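Local coordinates for putative methyl-accepting chemotaxis signal transduction protein (Campylobacter jejuni subsp. jejuni serotype O:2, PDB 4XMR) that serves as a chemoreceptor whose tandem PAS sensory domain binds isoleucine and probably relays amino-acid signals across the membrane to steer chemotaxis, at residues V90-K95 against E103-L108; L79-G84 against G155-D160; K45-L50 against P67-Y72; I141-A146 against V159-E164. All coordinates share one frame; numbering follows the deposited sequence.

In the fold
Contacts 1, 2 and 4 lie across one antiparallel sheet, whereas contact 3 joins two helices that lie over it. Contacts 2 and 4 are buried, share V159 and D160 on strand 152-162, and combine backbone pairing with polar side chains gathered round D160, whose carboxylate binds the amino group of isoleucine. Contact 1 is an edge hairpin, only partly buried: its aliphatic side chains reach the pocket and the helix layer, while its charged and water-linked groups lie toward the outside. Contact 3 is buried, but partly by the second subunit, and has one side-chain hydrogen bond amid apolar packing. L69 links it to the sheet, touching L91 of contact 1 and V81 and L157 of contact 2.

Contact 1: V90-K95 against E103-L108; sequences VLLSQK and ELRDDL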
loop_
_atom_site.group_PDB
_atom_site.type_symbol
_atom_site.label_atom_id
_atom_site.label_comp_id
_atom_site.label_asym_id
_atom_site.label_seq_id
_atom_site.Cartn_x
_atom_site.Cartn_y
_atom_site.Cartn_z
ATOM N N VAL B 90 30.307 -3.429 3.056
ATOM C CA VAL B 90 28.945 -2.978 2.821
ATOM C C VAL B 90 28.640 -1.767 3.691
ATOM O O VAL B 90 28.935 -1.763 4.883
ATOM C CB VAL B 90 27.923 -4.114 3.037
ATOM C CG1 VAL B 90 28.022 -4.673 4.438
ATOM C CG2 VAL B 90 26.517 -3.626 2.770
ATOM N N LEU B 91 28.088 -0.726 3.076
ATOM C CA LEU B 91 27.655 0.441 3.806
ATOM C C LEU B 91 26.213 0.179 4.234
ATOM O O LEU B 91 25.317 0.107 3.394
ATOM C CB LEU B 91 27.751 1.679 2.929
ATOM C CG LEU B 91 27.368 2.991 3.615
ATOM C CD1 LEU B 91 28.336 3.319 4.753
ATOM C CD2 LEU B 91 27.329 4.124 2.611
ATOM N N LEU B 92 26.004 0.038 5.542
ATOM C CA LEU B 92 24.744 -0.466 6.090
ATOM C C LEU B 92 24.005 0.559 6.938
ATOM O O LEU B 92 24.544 1.049 7.932
ATOM C CB LEU B 92 25.012 -1.726 6.921
ATOM C CG LEU B 92 23.827 -2.336 7.676
ATOM C CD1 LEU B 92 22.695 -2.743 6.723
ATOM C CD2 LEU B 92 24.294 -3.527 8.491
ATOM N N SER B 93 22.780 0.884 6.524
ATOM C CA SER B 93 21.872 1.703 7.315
ATOM C C SER B 93 20.811 0.803 7.959
ATOM O O SER B 93 20.076 0.096 7.246
ATOM C CB SER B 93 21.214 2.773 6.450
ATOM O OG SER B 93 20.357 3.594 7.218
ATOM N N GLN B 94 20.755 0.813 9.291
ATOM C CA GLN B 94 19.744 0.073 10.046
ATOM C C GLN B 94 19.480 0.762 11.396
ATOM O O GLN B 94 20.274 1.605 11.819
ATOM C CB GLN B 94 20.163 -1.386 10.240
ATOM C CG GLN B 94 21.458 -1.562 11.012
ATOM C CD GLN B 94 21.787 -3.017 11.364
ATOM O OE1 GLN B 94 22.575 -3.266 12.267
ATOM N NE2 GLN B 94 21.198 -3.967 10.654
ATOM N N LYS B 95 18.376 0.401 12.061
ATOM C CA LYS B 95 18.070 0.858 13.430
ATOM C C LYS B 95 19.247 0.643 14.377
ATOM O O LYS B 95 19.729 -0.483 14.523
ATOM C CB LYS B 95 16.828 0.134 13.987
ATOM C CG LYS B 95 16.514 0.398 15.481
ATOM C CD LYS B 95 15.405 -0.529 16.021
ATOM C CE LYS B 95 15.019 -0.186 17.464
ATOM N NZ LYS B 95 13.966 -1.089 18.025
ATOM N N GLU B 103 27.656 2.819 8.557
ATOM C CA GLU B 103 29.072 2.499 8.571
ATOM C C GLU B 103 29.347 1.309 7.668
ATOM O O GLU B 103 28.419 0.584 7.268
ATOM C CB GLU B 103 29.540 2.188 9.995
ATOM C CG GLU B 103 29.479 3.373 10.942
ATOM C CD GLU B 103 29.897 3.008 12.351
ATOM O OE1 GLU B 103 29.978 1.797 12.648
ATOM O OE2 GLU B 103 30.149 3.928 13.158
ATOM N N LEU B 104 30.622 1.130 7.343
ATOM C CA LEU B 104 31.075 -0.001 6.547
ATOM C C LEU B 104 31.252 -1.224 7.430
ATOM O O LEU B 104 31.913 -1.165 8.464
ATOM C CB LEU B 104 32.390 0.312 5.826
ATOM C CG LEU B 104 32.362 1.279 4.648
ATOM C CD1 LEU B 104 33.759 1.458 4.079
ATOM C CD2 LEU B 104 31.415 0.796 3.563
ATOM N N ARG B 105 30.645 -2.329 7.018
ATOM C CA ARG B 105 30.849 -3.615 7.666
ATOM C C ARG B 105 31.704 -4.448 6.722
ATOM O O ARG B 105 31.463 -4.452 5.517
ATOM C CB ARG B 105 29.512 -4.326 7.890
ATOM C CG ARG B 105 28.471 -3.558 8.708
ATOM C CD ARG B 105 28.689 -3.730 10.202
ATOM N NE ARG B 105 29.098 -5.090 10.547
ATOM C CZ ARG B 105 28.271 -6.058 10.933
ATOM N NH1 ARG B 105 26.966 -5.827 11.032
ATOM N NH2 ARG B 105 28.753 -7.259 11.226
ATOM N N ASP B 106 32.698 -5.158 7.245
ATOM C CA ASP B 106 33.565 -5.935 6.363
ATOM C C ASP B 106 33.421 -7.450 6.514
ATOM O O ASP B 106 34.149 -8.208 5.876
ATOM C CB ASP B 106 35.036 -5.509 6.500
ATOM C CG ASP B 106 35.550 -5.606 7.923
ATOM O OD1 ASP B 106 34.985 -6.386 8.717
ATOM O OD2 ASP B 106 36.530 -4.904 8.247
ATOM N N ASP B 107 32.473 -7.888 7.339
ATOM C CA ASP B 107 32.366 -9.306 7.686
ATOM C C ASP B 107 31.016 -9.948 7.358
ATOM O O ASP B 107 30.597 -10.889 8.032
ATOM C CB ASP B 107 32.680 -9.502 9.173
ATOM C CG ASP B 107 31.731 -8.734 10.078
ATOM O OD1 ASP B 107 30.972 -7.881 9.570
ATOM O OD2 ASP B 107 31.753 -8.977 11.304
ATOM N N LEU B 108 30.346 -9.468 6.317
ATOM C CA LEU B 108 29.012 -9.974 6.001
ATOM C C LEU B 108 28.948 -10.913 4.792
ATOM O O LEU B 108 27.857 -11.304 4.372
ATOM C CB LEU B 108 28.018 -8.818 5.854
ATOM C CG LEU B 108 27.753 -8.089 7.172
ATOM C CD1 LEU B 108 26.801 -6.913 6.992
ATOM C CD2 LEU B 108 27.209 -9.064 8.208
HETATM O O HOH W 1 26.288 0.847 9.886
HETATM O O HOH W 2 25.537 -3.395 11.592
#
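V90 and L108 cross at about a right angle, with V90 CG1 3.6 Å from L108 CD1 in one of the two modelled conformers of V90. There chi1 of 58° sets CG1 between the backbone N and the carbonyl carbon, where it also meets R105 CB. L92 and R105 lie side by side and point the same way, with L92 CD2 4.2 Å from R105 CG. Beyond that atom the arginine chain bends at chi2 and chi3. L108 CD1 sits above one face of the R105 guanidinium, offset toward the rim, while R105 NH2 forms a salt bridge with D107 OD1 (2.8 Å) and R105 NH1 reaches Q94 OE1 through a water. On the other face of the hairpin L104 CD2 touches L91 CB at 3.8 Å, and both leucines pack on helix 58-76. The backbones pair antiparallel: V90 and R105 exchange two hydrogen bonds, and L92 N donates to E103 O at 3.0 Å. A second water joins L92 O to E103 N. The chemistry is thus divided, with aliphatic groups of V90 and L108 lining the isoleucine pocket and the charge of R105 probably offset in part by D107 on the partly exposed side.

Contact 2: L79-G84 against G155-D160; sequences LNVYLG and GVLGVD. With ILE (isoleucine), chain E.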
loop_
_atom_site.group_PDB
_atom_site.type_symbol
_atom_site.label_atom_id
_atom_site.label_comp_id
_atom_site.label_asym_id
_atom_site.label_seq_id
_atom_site.Cartn_x
_atom_site.Cartn_y
_atom_site.Cartn_z
ATOM N N LEU B 79 13.929 -2.299 6.996
ATOM C CA LEU B 79 14.740 -2.865 8.069
ATOM C C LEU B 79 16.223 -2.534 7.875
ATOM O O LEU B 79 16.889 -2.087 8.802
ATOM C CB LEU B 79 14.536 -4.375 8.154
ATOM C CG LEU B 79 15.155 -4.996 9.402
ATOM C CD1 LEU B 79 14.356 -4.556 10.630
ATOM C CD2 LEU B 79 15.201 -6.513 9.270
ATOM N N ASN B 80 16.735 -2.779 6.672
ATOM C CA ASN B 80 18.117 -2.495 6.318
ATOM C C ASN B 80 18.110 -1.885 4.926
ATOM O O ASN B 80 17.350 -2.323 4.052
ATOM C CB ASN B 80 18.946 -3.784 6.211
ATOM C CG ASN B 80 19.087 -4.531 7.520
ATOM O OD1 ASN B 80 19.494 -3.977 8.542
ATOM N ND2 ASN B 80 18.816 -5.820 7.471
ATOM N N VAL B 81 18.955 -0.887 4.711
ATOM C CA VAL B 81 19.189 -0.332 3.384
ATOM C C VAL B 81 20.698 -0.210 3.246
ATOM O O VAL B 81 21.342 0.330 4.143
ATOM C CB VAL B 81 18.494 1.032 3.200
ATOM C CG1 VAL B 81 18.820 1.621 1.843
ATOM C CG2 VAL B 81 16.993 0.898 3.369
ATOM N N TYR B 82 21.275 -0.714 2.155
ATOM C CA TYR B 82 22.718 -0.866 2.102
ATOM C C TYR B 82 23.283 -0.846 0.699
ATOM O O TYR B 82 22.577 -1.114 -0.282
ATOM C CB TYR B 82 23.157 -2.152 2.819
ATOM C CG TYR B 82 22.355 -3.378 2.469
ATOM C CD1 TYR B 82 21.190 -3.674 3.166
ATOM C CD2 TYR B 82 22.763 -4.251 1.461
ATOM C CE1 TYR B 82 20.443 -4.802 2.867
ATOM C CE2 TYR B 82 22.027 -5.386 1.156
ATOM C CZ TYR B 82 20.870 -5.655 1.864
ATOM O OH TYR B 82 20.158 -6.792 1.554
ATOM N N LEU B 83 24.574 -0.540 0.617
ATOM C CA LEU B 83 25.326 -0.632 -0.627
ATOM C C LEU B 83 26.488 -1.594 -0.435
ATOM O O LEU B 83 27.396 -1.329 0.358
ATOM C CB LEU B 83 25.831 0.747 -1.060
ATOM C CG LEU B 83 26.589 0.804 -2.393
ATOM C CD1 LEU B 83 25.701 0.389 -3.565
ATOM C CD2 LEU B 83 27.202 2.192 -2.617
ATOM N N GLY B 84 26.434 -2.727 -1.132
ATOM C CA GLY B 84 27.527 -3.689 -1.108
ATOM C C GLY B 84 28.577 -3.377 -2.156
ATOM O O GLY B 84 28.250 -3.176 -3.310
ATOM N N GLY B 155 28.460 -0.796 -7.062
ATOM C CA GLY B 155 28.150 -1.778 -6.054
ATOM C C GLY B 155 26.734 -2.237 -6.245
ATOM O O GLY B 155 26.105 -1.917 -7.254
ATOM N N VAL B 156 26.242 -3.001 -5.284
ATOM C CA VAL B 156 24.881 -3.502 -5.338
ATOM C C VAL B 156 24.077 -2.927 -4.174
ATOM O O VAL B 156 24.427 -3.104 -3.007
ATOM C CB VAL B 156 24.831 -5.039 -5.316
ATOM C CG1 VAL B 156 23.386 -5.508 -5.262
ATOM C CG2 VAL B 156 25.549 -5.608 -6.555
ATOM N N LEU B 157 23.013 -2.215 -4.517
ATOM C CA LEU B 157 22.067 -1.688 -3.541
ATOM C C LEU B 157 21.145 -2.798 -3.069
ATOM O O LEU B 157 20.649 -3.585 -3.890
ATOM C CB LEU B 157 21.232 -0.604 -4.202
ATOM C CG LEU B 157 20.064 -0.051 -3.393
ATOM C CD1 LEU B 157 20.572 0.753 -2.198
ATOM C CD2 LEU B 157 19.173 0.802 -4.287
ATOM N N GLY B 158 20.895 -2.861 -1.763
ATOM C CA GLY B 158 19.917 -3.777 -1.216
ATOM C C GLY B 158 18.973 -3.078 -0.258
ATOM O O GLY B 158 19.373 -2.172 0.497
ATOM N N VAL B 159 17.710 -3.491 -0.315
ATOM C CA VAL B 159 16.665 -3.005 0.578
ATOM C C VAL B 159 15.969 -4.212 1.196
ATOM O O VAL B 159 15.433 -5.053 0.460
ATOM C CB VAL B 159 15.642 -2.137 -0.191
ATOM C CG1 VAL B 159 14.474 -1.752 0.712
ATOM C CG2 VAL B 159 16.323 -0.900 -0.785
ATOM N N ASP B 160 15.991 -4.313 2.525
ATOM C CA ASP B 160 15.357 -5.430 3.215
ATOM C C ASP B 160 14.052 -4.971 3.841
ATOM O O ASP B 160 14.036 -4.038 4.664
ATOM C CB ASP B 160 16.229 -5.989 4.350
ATOM C CG ASP B 160 17.540 -6.593 3.880
ATOM O OD1 ASP B 160 17.724 -6.839 2.672
ATOM O OD2 ASP B 160 18.394 -6.831 4.759
HETATM N N ILE E . 19.980 -9.021 4.608
HETATM C CA ILE E . 21.302 -8.993 4.002
HETATM C C ILE E . 21.946 -10.356 4.212
HETATM O O ILE E . 22.834 -10.758 3.469
HETATM C CB ILE E . 22.173 -7.847 4.583
HETATM C CG1 ILE E . 23.406 -7.626 3.703
HETATM C CG2 ILE E . 22.559 -8.119 6.031
HETATM C CD1 ILE E . 24.178 -6.359 4.027
HETATM O OXT ILE E . 21.553 -11.093 5.119
#
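Antiparallel pairing of N80-G84 with V156-D160 joins two inner strands of the six-stranded sheet, and its polar end forms part of the isoleucine pocket. D160 OD2 takes two bonds: from the ligand N at 2.7 Å, and from N80 ND2 at 2.9 Å. The amide donor uses the anti lone pair, with the oxygen close to the plane of the amide; N80 is itself held by Q94, which binds its OD1, and by D133. The other oxygen, D160 OD1, accepts Y82 OH at 2.7 Å on its syn side, at the edge of the ring, with ring and carboxylate planes 69° apart. The ring lies between strand and ligand: isoleucine CD1 sits over the centre of one face, 3.6 Å above the plane, and G158 CA makes a CH-pi contact with the opposite face. In this PDC-type sensor module the pairing is regular except at a classic beta bulge, where L79 and N80 both face D160; L79 N donates to D160 O at 2.9 Å, and D160 N to N80 O. On the face away from the ligand, V81 CG1 approaches V159 CG2 at 4.4 Å, under helices 9-48 and 58-76.

Contact 3: K45-L50 against P67-Y72; sequences KDIANL and PILKYY
D46 and Y72 both have chi1 of -93°, well off the staggered value, and these rotations place the carboxyl carbon of D46 and the first ring carbon of Y72 so that the two side chains meet across the helices. They cross at about a right angle, with carboxylate and ring planes 76° apart. Y72 OH donates to D46 OD2 at 2.7 Å; the acceptor lies in the plane of the ring at its edge, and the hydroxyl comes in on the anti side of the carboxylate, somewhat out of its plane. The same oxygen also receives a hydrogen bond from H74 ND1 of the second subunit, so two donors from different chains share it. In I68, CD1 is anti to CA (chi2 -177°), and this extended chain carries it across to the other helix. I68 CD1 lies 3.9 Å from D46 O, and the I68 and L50 side chains meet tip to tip, their CD1 atoms also 3.9 Å apart. The segments belong to the end of the long helix 9-48 and to helix 58-76, a helical pair that covers one face of the ligand-binding PDC sheet and takes part in the subunit interface. I47 and L69 pack on the side nearer the sheet, where I47 CD1 and L69 CD2 are 4.0 Å apart; I47 CD1 also touches L157 CD1, and L69 reaches V81 and L91. Y71 of the second subunit also packs against D46 and I68.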
loop_
_atom_site.group_PDB
_atom_site.type_symbol
_atom_site.label_atom_id
_atom_site.label_comp_id
_atom_site.label_asym_id
_atom_site.label_seq_id
_atom_site.Cartn_x
_atom_site.Cartn_y
_atom_site.Cartn_z
ATOM N N LYS B 45 18.585 5.723 -8.413
ATOM C CA LYS B 45 18.733 6.932 -9.219
ATOM C C LYS B 45 19.381 8.053 -8.404
ATOM O O LYS B 45 20.250 8.769 -8.912
ATOM C CB LYS B 45 17.383 7.369 -9.793
ATOM C CG LYS B 45 17.437 8.536 -10.768
ATOM C CD LYS B 45 16.044 8.846 -11.322
ATOM C CE LYS B 45 16.062 10.063 -12.235
ATOM N NZ LYS B 45 14.722 10.311 -12.840
ATOM N N ASP B 46 18.987 8.199 -7.140
ATOM C CA ASP B 46 19.604 9.227 -6.314
ATOM C C ASP B 46 21.074 8.916 -6.014
ATOM O O ASP B 46 21.898 9.820 -5.980
ATOM C CB ASP B 46 18.795 9.434 -5.030
ATOM C CG ASP B 46 17.762 10.536 -5.169
ATOM O OD1 ASP B 46 18.003 11.504 -5.932
ATOM O OD2 ASP B 46 16.714 10.454 -4.494
ATOM N N ILE B 47 21.415 7.652 -5.820
ATOM C CA ILE B 47 22.816 7.311 -5.603
ATOM C C ILE B 47 23.648 7.587 -6.860
ATOM O O ILE B 47 24.715 8.214 -6.794
ATOM C CB ILE B 47 22.987 5.847 -5.139
ATOM C CG1 ILE B 47 22.327 5.662 -3.773
ATOM C CG2 ILE B 47 24.475 5.479 -5.086
ATOM C CD1 ILE B 47 22.183 4.211 -3.345
ATOM N N ALA B 48 23.139 7.138 -8.000
ATOM C CA ALA B 48 23.845 7.310 -9.258
ATOM C C ALA B 48 23.913 8.775 -9.707
ATOM O O ALA B 48 24.717 9.121 -10.568
ATOM C CB ALA B 48 23.214 6.437 -10.331
ATOM N N ASN B 49 23.079 9.625 -9.114
ATOM C CA ASN B 49 23.100 11.058 -9.406
ATOM C C ASN B 49 24.248 11.791 -8.705
ATOM O O ASN B 49 24.542 12.940 -9.021
ATOM C CB ASN B 49 21.765 11.691 -9.010
ATOM C CG ASN B 49 21.655 13.136 -9.421
ATOM O OD1 ASN B 49 21.893 13.479 -10.575
ATOM N ND2 ASN B 49 21.304 13.997 -8.475
ATOM N N LEU B 50 24.880 11.133 -7.742
ATOM C CA LEU B 50 26.080 11.677 -7.114
ATOM C C LEU B 50 27.194 11.739 -8.157
ATOM O O LEU B 50 27.239 10.905 -9.061
ATOM C CB LEU B 50 26.523 10.805 -5.946
ATOM C CG LEU B 50 25.631 10.852 -4.697
ATOM C CD1 LEU B 50 26.040 9.739 -3.732
ATOM C CD2 LEU B 50 25.702 12.222 -4.012
ATOM N N PRO B 67 24.025 9.175 3.991
ATOM C CA PRO B 67 22.810 9.936 4.309
ATOM C C PRO B 67 21.628 9.538 3.426
ATOM O O PRO B 67 20.501 9.503 3.905
ATOM C CB PRO B 67 23.236 11.390 4.060
ATOM C CG PRO B 67 24.709 11.391 4.317
ATOM C CD PRO B 67 25.183 10.061 3.768
ATOM N N ILE B 68 21.881 9.236 2.160
ATOM C CA ILE B 68 20.789 8.863 1.267
ATOM C C ILE B 68 20.154 7.543 1.720
ATOM O O ILE B 68 18.922 7.421 1.769
ATOM C CB ILE B 68 21.267 8.740 -0.204
ATOM C CG1 ILE B 68 22.032 9.990 -0.627
ATOM C CG2 ILE B 68 20.074 8.529 -1.110
ATOM C CD1 ILE B 68 22.482 9.985 -2.100
ATOM N N LEU B 69 20.988 6.568 2.080
ATOM C CA LEU B 69 20.473 5.291 2.564
ATOM C C LEU B 69 19.616 5.498 3.799
ATOM O O LEU B 69 18.550 4.898 3.933
ATOM C CB LEU B 69 21.610 4.327 2.907
ATOM C CG LEU B 69 22.619 3.991 1.813
ATOM C CD1 LEU B 69 23.687 3.037 2.367
ATOM C CD2 LEU B 69 21.936 3.392 0.591
ATOM N N LYS B 70 20.091 6.340 4.715
ATOM C CA LYS B 70 19.364 6.581 5.953
ATOM C C LYS B 70 18.013 7.257 5.717
ATOM O O LYS B 70 16.995 6.845 6.279
ATOM C CB LYS B 70 20.201 7.425 6.918
ATOM C CG LYS B 70 19.505 7.684 8.256
ATOM C CD LYS B 70 20.346 8.546 9.194
ATOM C CE LYS B 70 20.264 10.019 8.830
ATOM N NZ LYS B 70 20.704 10.902 9.958
ATOM N N TYR B 71 17.999 8.314 4.913
ATOM C CA TYR B 71 16.750 9.039 4.693
ATOM C C TYR B 71 15.755 8.132 3.972
ATOM O O TYR B 71 14.579 8.089 4.326
ATOM C CB TYR B 71 16.978 10.346 3.920
ATOM C CG TYR B 71 17.770 11.373 4.693
ATOM C CD1 TYR B 71 17.470 11.651 6.021
ATOM C CD2 TYR B 71 18.839 12.043 4.105
ATOM C CE1 TYR B 71 18.208 12.605 6.744
ATOM C CE2 TYR B 71 19.570 12.986 4.812
ATOM C CZ TYR B 71 19.265 13.265 6.127
ATOM O OH TYR B 71 20.021 14.215 6.804
ATOM N N TYR B 72 16.226 7.375 2.989
ATOM C CA TYR B 72 15.327 6.441 2.323
ATOM C C TYR B 72 14.810 5.366 3.285
ATOM O O TYR B 72 13.618 5.046 3.298
ATOM C CB TYR B 72 16.011 5.801 1.113
ATOM C CG TYR B 72 15.772 6.523 -0.193
ATOM C CD1 TYR B 72 16.453 7.705 -0.508
ATOM C CD2 TYR B 72 14.885 6.006 -1.128
ATOM C CE1 TYR B 72 16.242 8.358 -1.720
ATOM C CE2 TYR B 72 14.674 6.648 -2.340
ATOM C CZ TYR B 72 15.353 7.813 -2.633
ATOM O OH TYR B 72 15.116 8.409 -3.854
#

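Contact 4: I141-A146 against V159-E164; sequences ITYSKA and VDIPSE. With ILE (isoleucine), chain E.
D160 OD1 is gripped from strand 139-149 by T142 OG1, which donates to it at 2.7 Å, in addition to the hydroxyl of Y82 from the strand on its other side. T142 and D160 form a non-hydrogen-bonded antiparallel pair whose side chains lie alongside each other and point the same way. In T142, OG1 is anti to the carbonyl carbon (chi1 -63°), and it approaches the carboxylate from above, 50° out of its plane. T142 CG2 lies 3.5 Å from D160 OD1, and OG1 has a second hydrogen-bond partner in Y131 OH. Two hydroxyl donors on OD1 would help fix the rotation of the carboxylate and hold its other oxygen toward the ligand's amino group, an arrangement consistent with recognition of a positively charged ammonium. The flanking pairs carry the backbone ladder: I141 and I161 exchange two hydrogen bonds, both 2.9 Å between N and O, and Y143 and V159 do the same. Their side chains occupy the face away from the ligand. Here Y143 and I161 cross obliquely, with Y143 CE1 3.8 Å from I161 CG1, and V159 O lies near the ring plane at its edge. Y143 OH reaches N36 ND2, and F32 and F39 of the same long helix 9-48 cover I161 and V159. I141 CD1 meets S163 CB at 4.3 Å. This is a beta hairpin of a PDC (Cache) sensor module, with a largely apolar face against the long helix and a polar one in the amino-acid pocket.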
loop_
_atom_site.group_PDB
_atom_site.type_symbol
_atom_site.label_atom_id
_atom_site.label_comp_id
_atom_site.label_asym_id
_atom_site.label_seq_id
_atom_site.Cartn_x
_atom_site.Cartn_y
_atom_site.Cartn_z
ATOM N N ILE B 141 12.469 -9.962 2.843
ATOM C CA ILE B 141 12.553 -10.028 1.400
ATOM C C ILE B 141 13.476 -8.895 0.988
ATOM O O ILE B 141 13.319 -7.747 1.449
ATOM C CB ILE B 141 11.181 -9.811 0.760
ATOM C CG1 ILE B 141 10.252 -10.981 1.116
ATOM C CG2 ILE B 141 11.312 -9.640 -0.758
ATOM C CD1 ILE B 141 8.776 -10.660 0.941
ATOM N N THR B 142 14.458 -9.220 0.150
ATOM C CA THR B 142 15.442 -8.244 -0.302
ATOM C C THR B 142 15.205 -7.853 -1.754
ATOM O O THR B 142 14.988 -8.719 -2.617
ATOM C CB THR B 142 16.874 -8.790 -0.143
ATOM O OG1 THR B 142 17.138 -9.007 1.245
ATOM C CG2 THR B 142 17.905 -7.810 -0.693
ATOM N N TYR B 143 15.223 -6.545 -2.002
ATOM C CA TYR B 143 15.158 -5.992 -3.338
ATOM C C TYR B 143 16.546 -5.469 -3.617
ATOM O O TYR B 143 17.054 -4.644 -2.855
ATOM C CB TYR B 143 14.130 -4.859 -3.385
ATOM C CG TYR B 143 12.763 -5.340 -2.962
ATOM C CD1 TYR B 143 12.425 -5.434 -1.617
ATOM C CD2 TYR B 143 11.827 -5.747 -3.900
ATOM C CE1 TYR B 143 11.194 -5.907 -1.217
ATOM C CE2 TYR B 143 10.579 -6.233 -3.502
ATOM C CZ TYR B 143 10.276 -6.306 -2.157
ATOM O OH TYR B 143 9.055 -6.755 -1.718
ATOM N N SER B 144 17.194 -5.942 -4.676
ATOM C CA SER B 144 18.542 -5.485 -4.964
ATOM C C SER B 144 18.702 -5.005 -6.398
ATOM O O SER B 144 17.945 -5.399 -7.296
ATOM C CB SER B 144 19.588 -6.548 -4.625
ATOM O OG SER B 144 19.393 -7.720 -5.400
ATOM N N LYS B 145 19.689 -4.143 -6.604
ATOM C CA LYS B 145 19.919 -3.562 -7.908
ATOM C C LYS B 145 21.363 -3.136 -8.021
ATOM O O LYS B 145 21.884 -2.453 -7.140
ATOM C CB LYS B 145 19.004 -2.358 -8.134
ATOM C CG LYS B 145 19.114 -1.781 -9.535
ATOM C CD LYS B 145 17.768 -1.336 -10.062
ATOM C CE LYS B 145 17.639 -1.607 -11.558
ATOM N NZ LYS B 145 18.770 -1.046 -12.354
ATOM N N ALA B 146 22.014 -3.533 -9.108
ATOM C CA ALA B 146 23.378 -3.110 -9.350
ATOM C C ALA B 146 23.359 -1.635 -9.698
ATOM O O ALA B 146 22.537 -1.187 -10.505
ATOM C CB ALA B 146 23.995 -3.920 -10.479
ATOM N N VAL B 159 17.710 -3.491 -0.315
ATOM C CA VAL B 159 16.665 -3.005 0.578
ATOM C C VAL B 159 15.969 -4.212 1.196
ATOM O O VAL B 159 15.433 -5.053 0.460
ATOM C CB VAL B 159 15.642 -2.137 -0.191
ATOM C CG1 VAL B 159 14.474 -1.752 0.712
ATOM C CG2 VAL B 159 16.323 -0.900 -0.785
ATOM N N ASP B 160 15.991 -4.313 2.525
ATOM C CA ASP B 160 15.357 -5.430 3.215
ATOM C C ASP B 160 14.052 -4.971 3.841
ATOM O O ASP B 160 14.036 -4.038 4.664
ATOM C CB ASP B 160 16.229 -5.989 4.350
ATOM C CG ASP B 160 17.540 -6.593 3.880
ATOM O OD1 ASP B 160 17.724 -6.839 2.672
ATOM O OD2 ASP B 160 18.394 -6.831 4.759
ATOM N N ILE B 161 12.965 -5.627 3.453
ATOM C CA ILE B 161 11.656 -5.390 4.047
ATOM C C ILE B 161 11.249 -6.669 4.797
ATOM O O ILE B 161 11.307 -7.750 4.229
ATOM C CB ILE B 161 10.601 -5.054 2.955
ATOM C CG1 ILE B 161 11.083 -3.920 2.023
ATOM C CG2 ILE B 161 9.238 -4.769 3.593
ATOM C CD1 ILE B 161 11.347 -2.594 2.714
ATOM N N PRO B 162 10.861 -6.560 6.078
ATOM C CA PRO B 162 10.467 -7.781 6.792
ATOM C C PRO B 162 9.313 -8.483 6.084
ATOM O O PRO B 162 8.341 -7.831 5.687
ATOM C CB PRO B 162 9.996 -7.261 8.155
ATOM C CG PRO B 162 10.735 -5.967 8.329
ATOM C CD PRO B 162 10.772 -5.369 6.937
ATOM N N SER B 163 9.432 -9.792 5.896
ATOM C CA SER B 163 8.349 -10.544 5.285
ATOM C C SER B 163 7.081 -10.467 6.142
ATOM O O SER B 163 5.969 -10.600 5.626
ATOM C CB SER B 163 8.763 -11.989 4.986
ATOM O OG SER B 163 9.341 -12.609 6.111
ATOM N N GLU B 164 7.252 -10.210 7.435
ATOM C CA GLU B 164 6.126 -9.996 8.332
ATOM C C GLU B 164 5.236 -8.830 7.883
ATOM O O GLU B 164 4.035 -8.833 8.148
ATOM C CB GLU B 164 6.622 -9.794 9.769
ATOM C CG GLU B 164 5.519 -9.809 10.810
ATOM C CD GLU B 164 6.047 -9.713 12.228
ATOM O OE1 GLU B 164 7.278 -9.606 12.409
ATOM O OE2 GLU B 164 5.223 -9.747 13.161
HETATM N N ILE E . 19.980 -9.021 4.608
HETATM C CA ILE E . 21.302 -8.993 4.002
HETATM C C ILE E . 21.946 -10.356 4.212
HETATM O O ILE E . 22.834 -10.758 3.469
HETATM C CB ILE E . 22.173 -7.847 4.583
HETATM C CG1 ILE E . 23.406 -7.626 3.703
HETATM C CG2 ILE E . 22.559 -8.119 6.031
HETATM C CD1 ILE E . 24.178 -6.359 4.027
HETATM O OXT ILE E . 21.553 -11.093 5.119
#